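PDB 3LIU: putative cell adhesion protein from Parabacteroides distasonis, which probably serves as a fimbrial subunit of the FimA/Mfa1 family, building adhesive surface fibres of a gut bacterium. Local coordinates for residues Ala41-Leu46 / Gly70-Gly75; Thr98-Ala103 / Ile110-Asn115; Phe233-Tyr238 / Ser294-Val299; Gly338-Val341 / Glu347-Ser350. All coordinates share one frame; numbering follows the deposited sequence. Where two conformers were deposited one is given.

Contact 1 of 4, residues Ala41-Leu46 / Gly70-Gly75; sequences ADVNTL and GTKDVG
V43 and K72, with CA atoms 7.9 Å apart, and L46 and V74, at 6.9 Å, set the spacing of two backbones that share no hydrogen bond but are each bonded to strand 57-66. All four side chains turn into the space between them. K72 does most of the work. Its aliphatic chain slides past V43 in the opposite direction, with K72 CD 3.9 Å from V43 CB, and a bend at chi3 (125°) carries the ammonium back to the backbone of V43. There K72 NZ donates to V43 O at 2.8 Å, arriving 17° off the carbonyl plane with a C=O...N angle of 157°. The same ammonium donates to water 1 at 3.2 Å from NZ, and V43 N donates to that water at 2.9 Å. V43 O thus takes a hydrogen from K72, while V43 N and the ammonium share one water as acceptor. N91 holds the neighbouring backbone, binding D42 O and N44 N. A methionine in place of K72 would probably leave V43 O without this donor and water 1 with one anchor fewer. Farther along, the contact turns purely apolar: L46 CD1 rests 4.4 Å from V74 CB, both buried. I23 of strand 16-24 touches L46 as well as K72, and V88 and A90 of strand 82-90 pack on L46, extending this apolar layer. Two strands that flank 57-66, their buried side chains meeting, are consistent with the beta-sandwich of FimA-type subunits, whose sequence family belongs to the transthyretin clan.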
loop_
_atom_site.group_PDB
_atom_site.type_symbol
_atom_site.label_atom_id
_atom_site.label_comp_id
_atom_site.label_asym_id
_atom_site.label_seq_id
_atom_site.Cartn_x
_atom_site.Cartn_y
_atom_site.Cartn_z
ATOM N N ALA A 41 -11.600 4.278 -4.003
ATOM C CA ALA A 41 -11.673 3.939 -5.418
ATOM C C ALA A 41 -11.718 5.182 -6.308
ATOM O O ALA A 41 -11.822 5.061 -7.530
ATOM C CB ALA A 41 -12.920 3.028 -5.709
ATOM N N ASP A 42 -11.659 6.383 -5.731
ATOM C CA ASP A 42 -11.769 7.583 -6.575
ATOM C C ASP A 42 -10.592 7.667 -7.601
ATOM O O ASP A 42 -9.445 7.386 -7.261
ATOM C CB ASP A 42 -11.777 8.886 -5.761
ATOM C CG ASP A 42 -13.015 9.060 -4.884
ATOM O OD1 ASP A 42 -13.985 8.276 -4.981
ATOM O OD2 ASP A 42 -12.988 10.010 -4.077
ATOM N N VAL A 43 -10.924 8.093 -8.821
ATOM C CA VAL A 43 -9.992 8.408 -9.879
ATOM C C VAL A 43 -10.231 9.837 -10.233
ATOM O O VAL A 43 -11.208 10.171 -10.886
ATOM C CB VAL A 43 -10.217 7.496 -11.076
ATOM C CG1 VAL A 43 -9.392 7.946 -12.259
ATOM C CG2 VAL A 43 -9.921 6.022 -10.640
ATOM N N ASN A 44 -9.359 10.710 -9.771
ATOM C CA ASN A 44 -9.542 12.157 -9.984
ATOM C C ASN A 44 -8.749 12.675 -11.181
ATOM O O ASN A 44 -9.225 13.460 -11.983
ATOM C CB ASN A 44 -9.074 12.866 -8.725
ATOM C CG ASN A 44 -9.849 12.452 -7.532
ATOM O OD1 ASN A 44 -11.065 12.365 -7.593
ATOM N ND2 ASN A 44 -9.163 12.208 -6.421
ATOM N N THR A 45 -7.511 12.215 -11.300
ATOM C CA THR A 45 -6.649 12.622 -12.411
ATOM C C THR A 45 -6.083 11.365 -13.021
ATOM O O THR A 45 -5.912 10.361 -12.318
ATOM C CB THR A 45 -5.461 13.537 -11.976
ATOM O OG1 THR A 45 -4.590 12.815 -11.095
ATOM C CG2 THR A 45 -5.926 14.848 -11.303
ATOM N N LEU A 46 -5.787 11.440 -14.314
ATOM C CA LEU A 46 -5.016 10.414 -15.017
ATOM C C LEU A 46 -3.790 11.016 -15.691
ATOM O O LEU A 46 -3.880 12.020 -16.432
ATOM C CB LEU A 46 -5.864 9.705 -16.067
ATOM C CG LEU A 46 -6.987 8.882 -15.436
ATOM C CD1 LEU A 46 -7.902 8.381 -16.548
ATOM C CD2 LEU A 46 -6.439 7.711 -14.659
ATOM N N GLY A 70 -19.879 3.774 -15.702
ATOM C CA GLY A 70 -18.872 3.539 -14.658
ATOM C C GLY A 70 -17.403 3.446 -15.112
ATOM O O GLY A 70 -16.555 2.903 -14.390
ATOM N N THR A 71 -17.097 3.947 -16.297
ATOM C CA THR A 71 -15.702 4.121 -16.727
ATOM C C THR A 71 -15.376 5.606 -16.620
ATOM O O THR A 71 -16.284 6.446 -16.508
ATOM C CB THR A 71 -15.483 3.689 -18.186
ATOM O OG1 THR A 71 -16.268 4.510 -19.075
ATOM C CG2 THR A 71 -15.867 2.261 -18.367
ATOM N N LYS A 72 -14.088 5.938 -16.632
ATOM C CA LYS A 72 -13.685 7.336 -16.737
ATOM C C LYS A 72 -12.727 7.475 -17.888
ATOM O O LYS A 72 -12.012 6.530 -18.195
ATOM C CB LYS A 72 -13.029 7.792 -15.451
ATOM C CG LYS A 72 -13.942 7.680 -14.243
ATOM C CD LYS A 72 -13.427 8.510 -13.117
ATOM C CE LYS A 72 -14.463 9.472 -12.639
ATOM N NZ LYS A 72 -13.875 10.329 -11.581
ATOM N N ASP A 73 -12.721 8.653 -18.513
ATOM C CA ASP A 73 -11.993 8.892 -19.766
ATOM C C ASP A 73 -10.981 10.007 -19.592
ATOM O O ASP A 73 -11.168 10.906 -18.755
ATOM C CB ASP A 73 -13.002 9.314 -20.875
ATOM C CG ASP A 73 -14.067 8.235 -21.129
ATOM O OD1 ASP A 73 -13.694 7.036 -21.141
ATOM O OD2 ASP A 73 -15.270 8.558 -21.255
ATOM N N VAL A 74 -9.926 9.953 -20.402
ATOM C CA VAL A 74 -9.038 11.101 -20.604
ATOM C C VAL A 74 -9.216 11.519 -22.052
ATOM O O VAL A 74 -9.040 10.710 -22.956
ATOM C CB VAL A 74 -7.556 10.773 -20.279
ATOM C CG1 VAL A 74 -7.049 9.623 -21.123
ATOM C CG2 VAL A 74 -6.680 11.997 -20.469
ATOM N N GLY A 75 -9.573 12.787 -22.265
ATOM C CA GLY A 75 -10.019 13.313 -23.559
ATOM C C GLY A 75 -8.925 13.270 -24.583
ATOM O O GLY A 75 -7.763 13.071 -24.222
HETATM O O HOH W 1 -13.841 8.439 -8.943
#

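Contact 2 of 4, residues Thr98-Ala103 / Ile110-Asn115; sequences TELAKA and IETTIN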
loop_
_atom_site.group_PDB
_atom_site.type_symbol
_atom_site.label_atom_id
_atom_site.label_comp_id
_atom_site.label_asym_id
_atom_site.label_seq_id
_atom_site.Cartn_x
_atom_site.Cartn_y
_atom_site.Cartn_z
ATOM N N THR A 98 4.865 16.054 -12.710
ATOM C CA THR A 98 5.947 16.675 -13.418
ATOM C C THR A 98 7.108 15.731 -13.595
ATOM O O THR A 98 7.709 15.658 -14.686
ATOM C CB THR A 98 6.412 17.941 -12.697
ATOM O OG1 THR A 98 5.333 18.865 -12.673
ATOM C CG2 THR A 98 7.586 18.570 -13.449
ATOM N N GLU A 99 7.424 14.990 -12.545
ATOM C CA GLU A 99 8.462 13.964 -12.652
ATOM C C GLU A 99 8.132 12.962 -13.766
ATOM O O GLU A 99 8.983 12.627 -14.572
ATOM C CB GLU A 99 8.643 13.234 -11.318
ATOM C CG GLU A 99 9.291 14.099 -10.242
ATOM C CD GLU A 99 9.515 13.365 -8.920
ATOM O OE1 GLU A 99 9.157 12.193 -8.783
ATOM O OE2 GLU A 99 10.065 13.975 -7.990
ATOM N N LEU A 100 6.878 12.522 -13.807
ATOM C CA LEU A 100 6.449 11.614 -14.837
ATOM C C LEU A 100 6.570 12.297 -16.219
ATOM O O LEU A 100 6.989 11.661 -17.183
ATOM C CB LEU A 100 5.024 11.101 -14.556
ATOM C CG LEU A 100 4.777 10.141 -13.370
ATOM C CD1 LEU A 100 3.237 9.960 -13.168
ATOM C CD2 LEU A 100 5.494 8.765 -13.488
ATOM N N ALA A 101 6.256 13.591 -16.308
ATOM C CA ALA A 101 6.273 14.282 -17.588
ATOM C C ALA A 101 7.727 14.453 -18.097
ATOM O O ALA A 101 7.946 14.678 -19.284
ATOM C CB ALA A 101 5.564 15.611 -17.494
ATOM N N LYS A 102 8.715 14.322 -17.206
ATOM C CA LYS A 102 10.107 14.394 -17.623
ATOM C C LYS A 102 10.708 13.046 -17.999
ATOM O O LYS A 102 11.810 13.022 -18.509
ATOM C CB LYS A 102 10.958 15.045 -16.524
ATOM C CG LYS A 102 10.649 16.506 -16.246
ATOM C CD LYS A 102 11.184 16.949 -14.871
ATOM C CE LYS A 102 11.437 18.464 -14.800
ATOM N NZ LYS A 102 12.102 18.844 -13.489
ATOM N N ALA A 103 10.001 11.936 -17.785
ATOM C CA ALA A 103 10.462 10.624 -18.265
ATOM C C ALA A 103 10.797 10.603 -19.768
ATOM O O ALA A 103 10.048 11.133 -20.606
ATOM C CB ALA A 103 9.415 9.521 -17.989
ATOM N N ILE A 110 7.954 4.310 -14.995
ATOM C CA ILE A 110 7.298 3.399 -14.044
ATOM C C ILE A 110 8.107 3.297 -12.726
ATOM O O ILE A 110 7.550 3.013 -11.663
ATOM C CB ILE A 110 7.003 1.983 -14.656
ATOM C CG1 ILE A 110 8.292 1.184 -14.849
ATOM C CG2 ILE A 110 6.203 2.121 -15.956
ATOM C CD1 ILE A 110 8.051 -0.316 -15.356
ATOM N N GLU A 111 9.416 3.539 -12.819
ATOM C CA GLU A 111 10.312 3.604 -11.639
ATOM C C GLU A 111 10.222 4.905 -10.853
ATOM O O GLU A 111 10.866 5.007 -9.810
ATOM C CB GLU A 111 11.775 3.361 -12.044
ATOM C CG GLU A 111 12.071 1.908 -12.435
ATOM C CD GLU A 111 12.135 0.992 -11.187
ATOM O OE1 GLU A 111 12.487 1.437 -10.058
ATOM O OE2 GLU A 111 11.798 -0.184 -11.330
ATOM N N THR A 112 9.471 5.893 -11.335
ATOM C CA THR A 112 9.267 7.116 -10.601
ATOM C C THR A 112 8.843 6.861 -9.143
ATOM O O THR A 112 7.975 6.049 -8.878
ATOM C CB THR A 112 8.225 8.027 -11.282
ATOM O OG1 THR A 112 8.679 8.343 -12.585
ATOM C CG2 THR A 112 8.065 9.315 -10.523
ATOM N N THR A 113 9.505 7.529 -8.202
ATOM C CA THR A 113 9.271 7.269 -6.788
ATOM C C THR A 113 8.050 8.050 -6.304
ATOM O O THR A 113 7.994 9.260 -6.477
ATOM C CB THR A 113 10.487 7.626 -5.943
ATOM O OG1 THR A 113 11.577 6.774 -6.335
ATOM C CG2 THR A 113 10.168 7.397 -4.437
ATOM N N ILE A 114 7.082 7.373 -5.686
ATOM C CA ILE A 114 5.947 8.091 -5.047
ATOM C C ILE A 114 6.155 8.068 -3.511
ATOM O O ILE A 114 6.911 7.217 -2.998
ATOM C CB ILE A 114 4.539 7.516 -5.483
ATOM C CG1 ILE A 114 4.463 6.010 -5.222
ATOM C CG2 ILE A 114 4.221 7.987 -6.943
ATOM C CD1 ILE A 114 3.074 5.245 -5.594
ATOM N N ASN A 115 5.503 8.994 -2.798
ATOM C CA ASN A 115 5.716 9.218 -1.365
ATOM C C ASN A 115 4.437 8.997 -0.573
ATOM O O ASN A 115 3.365 9.491 -0.933
ATOM C CB ASN A 115 6.238 10.621 -1.126
ATOM C CG ASN A 115 7.486 10.896 -1.910
ATOM O OD1 ASN A 115 8.567 10.354 -1.598
ATOM N ND2 ASN A 115 7.353 11.707 -2.962
HETATM O O HOH W 2 9.652 11.305 -6.602
HETATM O O HOH W 3 11.416 9.540 -8.719
#
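L100 and T112 form the tight half of this contact, their CA atoms 6.8 Å apart where the end of helix 94-101 passes the approach to strand 113-115. L100 CD2 presses against the threonine, 3.3 Å from T112 OG1 and 3.6 Å from T112 CB. The hydroxyl it touches is engaged backward, hydrogen-bonded to the carbonyl oxygens of F109 and D108 in the preceding helix 106-110. With T112 CG2 anti to the backbone N (chi1 -60°, measured to OG1), the methyl is left for the other neighbour: it sits 4.0 Å from E99 CB and 3.5 Å from E99 OE1. L100 also packs on F109 and on T47 of strand 45-52, so the inner side of the contact is closed by the protein itself.

The outer side is looser and wet. E99 runs out extended beyond CG and brings its carboxylate alongside T113, yet no hydrogen bond joins the two segments directly. Water fills in. T113 N donates to water 3 at 2.8 Å, which reaches E99 OE1 through a weak, long bond. Water 2 is modelled between E99 OE1 and T113 O, although its distances are so short that the details of this bridge are doubtful. A bound glycerol, probably from the crystallisation liquor, lies about 3 Å from the E99 side chain.

The chemistry explains the division: E99 OE1 and T113 O, 3.9 Å apart, are both acceptors and cannot bond to each other, which implies that the solvent-facing half depends on water for its hydrogens while the leucine-threonine packing joins the segments directly.

Contact 3 of 4, residues Phe233-Tyr238 / Ser294-Val299; sequences FGYLDY and SGESNV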
loop_
_atom_site.group_PDB
_atom_site.type_symbol
_atom_site.label_atom_id
_atom_site.label_comp_id
_atom_site.label_asym_id
_atom_site.label_seq_id
_atom_site.Cartn_x
_atom_site.Cartn_y
_atom_site.Cartn_z
ATOM N N PHE A 233 17.644 4.764 -0.370
ATOM C CA PHE A 233 16.613 4.651 0.642
ATOM C C PHE A 233 17.198 4.024 1.868
ATOM O O PHE A 233 17.989 3.075 1.786
ATOM C CB PHE A 233 15.443 3.837 0.101
ATOM C CG PHE A 233 14.838 4.449 -1.120
ATOM C CD1 PHE A 233 14.394 5.781 -1.081
ATOM C CD2 PHE A 233 14.745 3.745 -2.309
ATOM C CE1 PHE A 233 13.816 6.373 -2.196
ATOM C CE2 PHE A 233 14.164 4.315 -3.421
ATOM C CZ PHE A 233 13.695 5.639 -3.371
ATOM N N GLY A 234 16.836 4.595 3.005
ATOM C CA GLY A 234 17.281 4.099 4.280
ATOM C C GLY A 234 16.248 4.258 5.344
ATOM O O GLY A 234 15.050 4.343 5.058
ATOM N N TYR A 235 16.707 4.307 6.593
ATOM C CA TYR A 235 15.804 4.292 7.711
ATOM C C TYR A 235 14.768 5.448 7.696
ATOM O O TYR A 235 13.625 5.262 8.102
ATOM C CB TYR A 235 16.559 4.266 9.041
ATOM C CG TYR A 235 17.242 2.940 9.387
ATOM C CD1 TYR A 235 16.551 1.717 9.327
ATOM C CD2 TYR A 235 18.541 2.905 9.816
ATOM C CE1 TYR A 235 17.178 0.513 9.632
ATOM C CE2 TYR A 235 19.168 1.680 10.141
ATOM C CZ TYR A 235 18.467 0.499 10.046
ATOM O OH TYR A 235 19.044 -0.694 10.349
ATOM N N LEU A 236 15.160 6.640 7.280
ATOM C CA LEU A 236 14.214 7.769 7.297
ATOM C C LEU A 236 13.051 7.536 6.287
ATOM O O LEU A 236 12.002 8.189 6.377
ATOM C CB LEU A 236 14.922 9.081 6.968
ATOM C CG LEU A 236 15.925 9.599 8.015
ATOM C CD1 LEU A 236 16.689 10.746 7.409
ATOM C CD2 LEU A 236 15.263 10.024 9.298
ATOM N N ASP A 237 13.261 6.600 5.356
ATOM C CA ASP A 237 12.277 6.221 4.319
ATOM C C ASP A 237 11.290 5.170 4.759
ATOM O O ASP A 237 10.303 4.947 4.072
ATOM C CB ASP A 237 12.999 5.749 3.066
ATOM C CG ASP A 237 13.821 6.865 2.423
ATOM O OD1 ASP A 237 13.184 7.817 1.932
ATOM O OD2 ASP A 237 15.062 6.766 2.395
ATOM N N TYR A 238 11.586 4.499 5.874
ATOM C CA TYR A 238 10.593 3.793 6.655
ATOM C C TYR A 238 9.768 4.807 7.460
ATOM O O TYR A 238 10.312 5.766 7.993
ATOM C CB TYR A 238 11.240 2.784 7.635
ATOM C CG TYR A 238 11.766 1.508 7.017
ATOM C CD1 TYR A 238 10.895 0.593 6.437
ATOM C CD2 TYR A 238 13.121 1.171 7.069
ATOM C CE1 TYR A 238 11.342 -0.577 5.918
ATOM C CE2 TYR A 238 13.578 -0.010 6.534
ATOM C CZ TYR A 238 12.655 -0.888 5.955
ATOM O OH TYR A 238 13.035 -2.067 5.400
ATOM N N SER A 294 23.352 -2.838 6.792
ATOM C CA SER A 294 24.330 -3.890 7.054
ATOM C C SER A 294 25.076 -3.568 8.360
ATOM O O SER A 294 25.353 -2.402 8.670
ATOM C CB SER A 294 25.324 -4.005 5.907
ATOM O OG SER A 294 26.104 -2.833 5.909
ATOM N N GLY A 295 25.368 -4.593 9.137
ATOM C CA GLY A 295 26.096 -4.392 10.366
ATOM C C GLY A 295 25.302 -4.000 11.587
ATOM O O GLY A 295 25.873 -3.585 12.600
ATOM N N GLU A 296 23.985 -4.145 11.519
ATOM C CA GLU A 296 23.124 -3.785 12.666
ATOM C C GLU A 296 23.256 -4.947 13.686
ATOM O O GLU A 296 23.436 -6.082 13.272
ATOM C CB GLU A 296 21.694 -3.580 12.117
ATOM C CG GLU A 296 20.816 -2.612 12.816
ATOM C CD GLU A 296 21.265 -1.166 12.740
ATOM O OE1 GLU A 296 20.940 -0.421 11.775
ATOM O OE2 GLU A 296 21.915 -0.764 13.703
ATOM N N SER A 297 23.260 -4.667 14.991
ATOM C CA SER A 297 23.225 -5.712 16.002
ATOM C C SER A 297 21.822 -5.968 16.500
ATOM O O SER A 297 20.917 -5.145 16.335
ATOM C CB SER A 297 24.114 -5.367 17.203
ATOM O OG SER A 297 25.466 -5.682 16.890
ATOM N N ASN A 298 21.662 -7.146 17.068
ATOM C CA ASN A 298 20.454 -7.541 17.758
ATOM C C ASN A 298 19.214 -7.358 16.903
ATOM O O ASN A 298 18.346 -6.618 17.267
ATOM C CB ASN A 298 20.326 -6.761 19.072
ATOM C CG ASN A 298 19.209 -7.286 19.964
ATOM O OD1 ASN A 298 18.895 -8.482 19.960
ATOM N ND2 ASN A 298 18.588 -6.385 20.721
ATOM N N VAL A 299 19.188 -8.046 15.766
ATOM C CA VAL A 299 18.141 -7.981 14.787
ATOM C C VAL A 299 17.336 -9.291 14.836
ATOM O O VAL A 299 17.882 -10.374 14.544
ATOM C CB VAL A 299 18.728 -7.871 13.332
ATOM C CG1 VAL A 299 17.584 -7.888 12.247
ATOM C CG2 VAL A 299 19.552 -6.617 13.182
#
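A single polar contact between two surface loops joins Y235, in the 3-10 turn 235-237 that leads into strand 238-240, to E296, in the irregular loop ahead of strand 308-319. The buried area is small, 81 Å² in all, and only these two side chains meet. Y235 OH donates to E296 OE1; the modelled separation of 2.4 Å between those atoms is very short, so its exact value deserves caution. The phenol hydroxyl is gripped twice, since it also accepts from the backbone N of K293. Approaching from opposite directions, the two groups meet at the ring's edge, with ring and carboxylate planes 43° apart. E296 gets there through a bend at chi2 (66°), which folds the carboxylate round toward the phenol.

Both partners sit on braced backbones. In the turn, D237 N donates to G234 O at 2.9 Å, and the D237 carboxylate answers by accepting from G234 N through the anti lone pair of OD2, likewise at 2.9 Å, so two bonds between the same residues close the turn. F228 meets the Y235 ring edge-to-face. The other loop is held by K258, whose ammonium binds the carbonyl oxygens of S297 and N298 and which also touches Y235. The carboxylate oxygen does not stand squarely off the phenol's end but leans to one side: E296 OE1 is 3.2 Å from Y235 CE2 and just as far from Y235 CZ.

Contact 4 of 4, residues Gly338-Val341 / Glu347-Ser350; sequences GEEV and EKRS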
loop_
_atom_site.group_PDB
_atom_site.type_symbol
_atom_site.label_atom_id
_atom_site.label_comp_id
_atom_site.label_asym_id
_atom_site.label_seq_id
_atom_site.Cartn_x
_atom_site.Cartn_y
_atom_site.Cartn_z
ATOM N N GLY A 338 1.799 -10.287 7.707
ATOM C CA GLY A 338 1.866 -11.159 6.553
ATOM C C GLY A 338 2.948 -12.216 6.590
ATOM O O GLY A 338 3.232 -12.851 5.579
ATOM N N GLU A 339 3.554 -12.404 7.746
ATOM C CA GLU A 339 4.464 -13.516 7.962
ATOM C C GLU A 339 3.801 -14.872 7.635
ATOM O O GLU A 339 4.414 -15.785 7.059
ATOM C CB GLU A 339 4.910 -13.457 9.411
ATOM C CG GLU A 339 5.711 -14.673 9.867
ATOM C CD GLU A 339 6.206 -14.520 11.299
ATOM O OE1 GLU A 339 5.400 -14.164 12.192
ATOM O OE2 GLU A 339 7.405 -14.732 11.516
ATOM N N GLU A 340 2.542 -14.978 8.031
ATOM C CA GLU A 340 1.632 -16.057 7.648
ATOM C C GLU A 340 0.243 -15.414 7.415
ATOM O O GLU A 340 -0.255 -14.622 8.260
ATOM C CB GLU A 340 1.589 -17.129 8.754
ATOM C CG GLU A 340 0.701 -18.357 8.448
ATOM C CD GLU A 340 1.304 -19.295 7.399
ATOM O OE1 GLU A 340 2.515 -19.222 7.179
ATOM O OE2 GLU A 340 0.573 -20.116 6.812
ATOM N N VAL A 341 -0.364 -15.739 6.284
ATOM C CA VAL A 341 -1.684 -15.239 5.929
ATOM C C VAL A 341 -2.620 -16.389 5.519
ATOM O O VAL A 341 -2.178 -17.462 5.071
ATOM C CB VAL A 341 -1.623 -14.181 4.813
ATOM C CG1 VAL A 341 -0.693 -13.035 5.255
ATOM C CG2 VAL A 341 -1.142 -14.796 3.444
ATOM N N GLU A 347 -6.903 -20.872 1.942
ATOM C CA GLU A 347 -5.513 -21.178 1.615
ATOM C C GLU A 347 -4.583 -20.466 2.587
ATOM O O GLU A 347 -5.009 -19.569 3.325
ATOM C CB GLU A 347 -5.198 -20.812 0.168
ATOM C CG GLU A 347 -6.052 -21.622 -0.820
ATOM C CD GLU A 347 -5.528 -21.612 -2.243
ATOM O OE1 GLU A 347 -4.784 -20.663 -2.603
ATOM O OE2 GLU A 347 -5.879 -22.558 -3.005
ATOM N N LYS A 348 -3.332 -20.916 2.615
ATOM C CA LYS A 348 -2.311 -20.384 3.520
ATOM C C LYS A 348 -1.067 -20.026 2.730
ATOM O O LYS A 348 -0.678 -20.773 1.829
ATOM C CB LYS A 348 -1.923 -21.400 4.588
ATOM C CG LYS A 348 -3.070 -22.045 5.349
ATOM C CD LYS A 348 -3.757 -21.115 6.331
ATOM C CE LYS A 348 -5.207 -21.613 6.649
ATOM N NZ LYS A 348 -6.021 -20.672 7.490
ATOM N N ARG A 349 -0.448 -18.891 3.076
ATOM C CA ARG A 349 0.854 -18.501 2.539
ATOM C C ARG A 349 1.785 -17.993 3.636
ATOM O O ARG A 349 1.366 -17.249 4.547
ATOM C CB ARG A 349 0.720 -17.381 1.502
ATOM C CG ARG A 349 -0.127 -17.678 0.293
ATOM C CD ARG A 349 0.532 -18.685 -0.607
ATOM N NE ARG A 349 -0.275 -18.901 -1.799
ATOM C CZ ARG A 349 -1.229 -19.835 -1.939
ATOM N NH1 ARG A 349 -1.542 -20.695 -0.965
ATOM N NH2 ARG A 349 -1.880 -19.916 -3.084
ATOM N N SER A 350 3.048 -18.394 3.547
ATOM C CA SER A 350 4.061 -17.924 4.470
ATOM C C SER A 350 4.886 -16.878 3.714
ATOM O O SER A 350 5.034 -16.927 2.499
ATOM C CB SER A 350 4.955 -19.073 4.951
ATOM O OG SER A 350 5.803 -19.431 3.877
#
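V341 and R349 make the hydrogen-bonded pair of this antiparallel ladder, and each backbone satisfies the other: V341 N donates to R349 O at 2.9 Å (166° at the hydrogen) and R349 N to V341 O at 3.0 Å (164°). Both acceptors take a second, softer contact from a CA-H group, R349 O from E340 CA at 3.3 Å and V341 O from K348 CA at 3.3 Å. Next along, E340 and S350 form the non-hydrogen-bonded pair. E340, bent at chi2 (73°), swings its carboxylate across the strand until OE1 lies 3.3 Å from S350 CB; this is contact with carbon, and the same oxygen faces R349 O as one acceptor facing another.

R349 spends its guanidinium on its own strand. Its NH1 donates to K348 O at 2.9 Å, coming from above the carbonyl plane though the oxygen lies in the guanidinium plane, while NH2 makes a salt bridge to E347 OE1 through a weak hydrogen bond. That carboxylate also has D344 close by, so the arginine probably eases the like charges there. K348 NZ turns instead to T342 OG1. On the face of V341 the methyl CG2 touches R349 CB at 3.7 Å, and V387, V389 and F352 bury the valine. Two short antiparallel strands, rich in charged residues and packed through V341 on strand 383-391, make a classic beta hairpin.

Overall arrangement
The four contacts follow one another along the chain without overlap. Contacts 1 and 2 both belong to the FimA-like part of the sequence, with 19 Å between their centres; strand 45-52 ties them, starting in contact 1 and receiving L100 of contact 2. Contact 2 then touches contact 3, where T113 OG1 packs 3.8 Å from F233 CZ; both also pack on strand 193-213. Contacts 3 and 4, 25 Å apart between centres, do not touch. Contact 1 lies on the opposite side of the chain's centre from both, 39 Å and 34 Å away between centres. The contacts thus sample both sides of the centre of an elongated, strand-rich subunit, a shape consistent with a pilus building block.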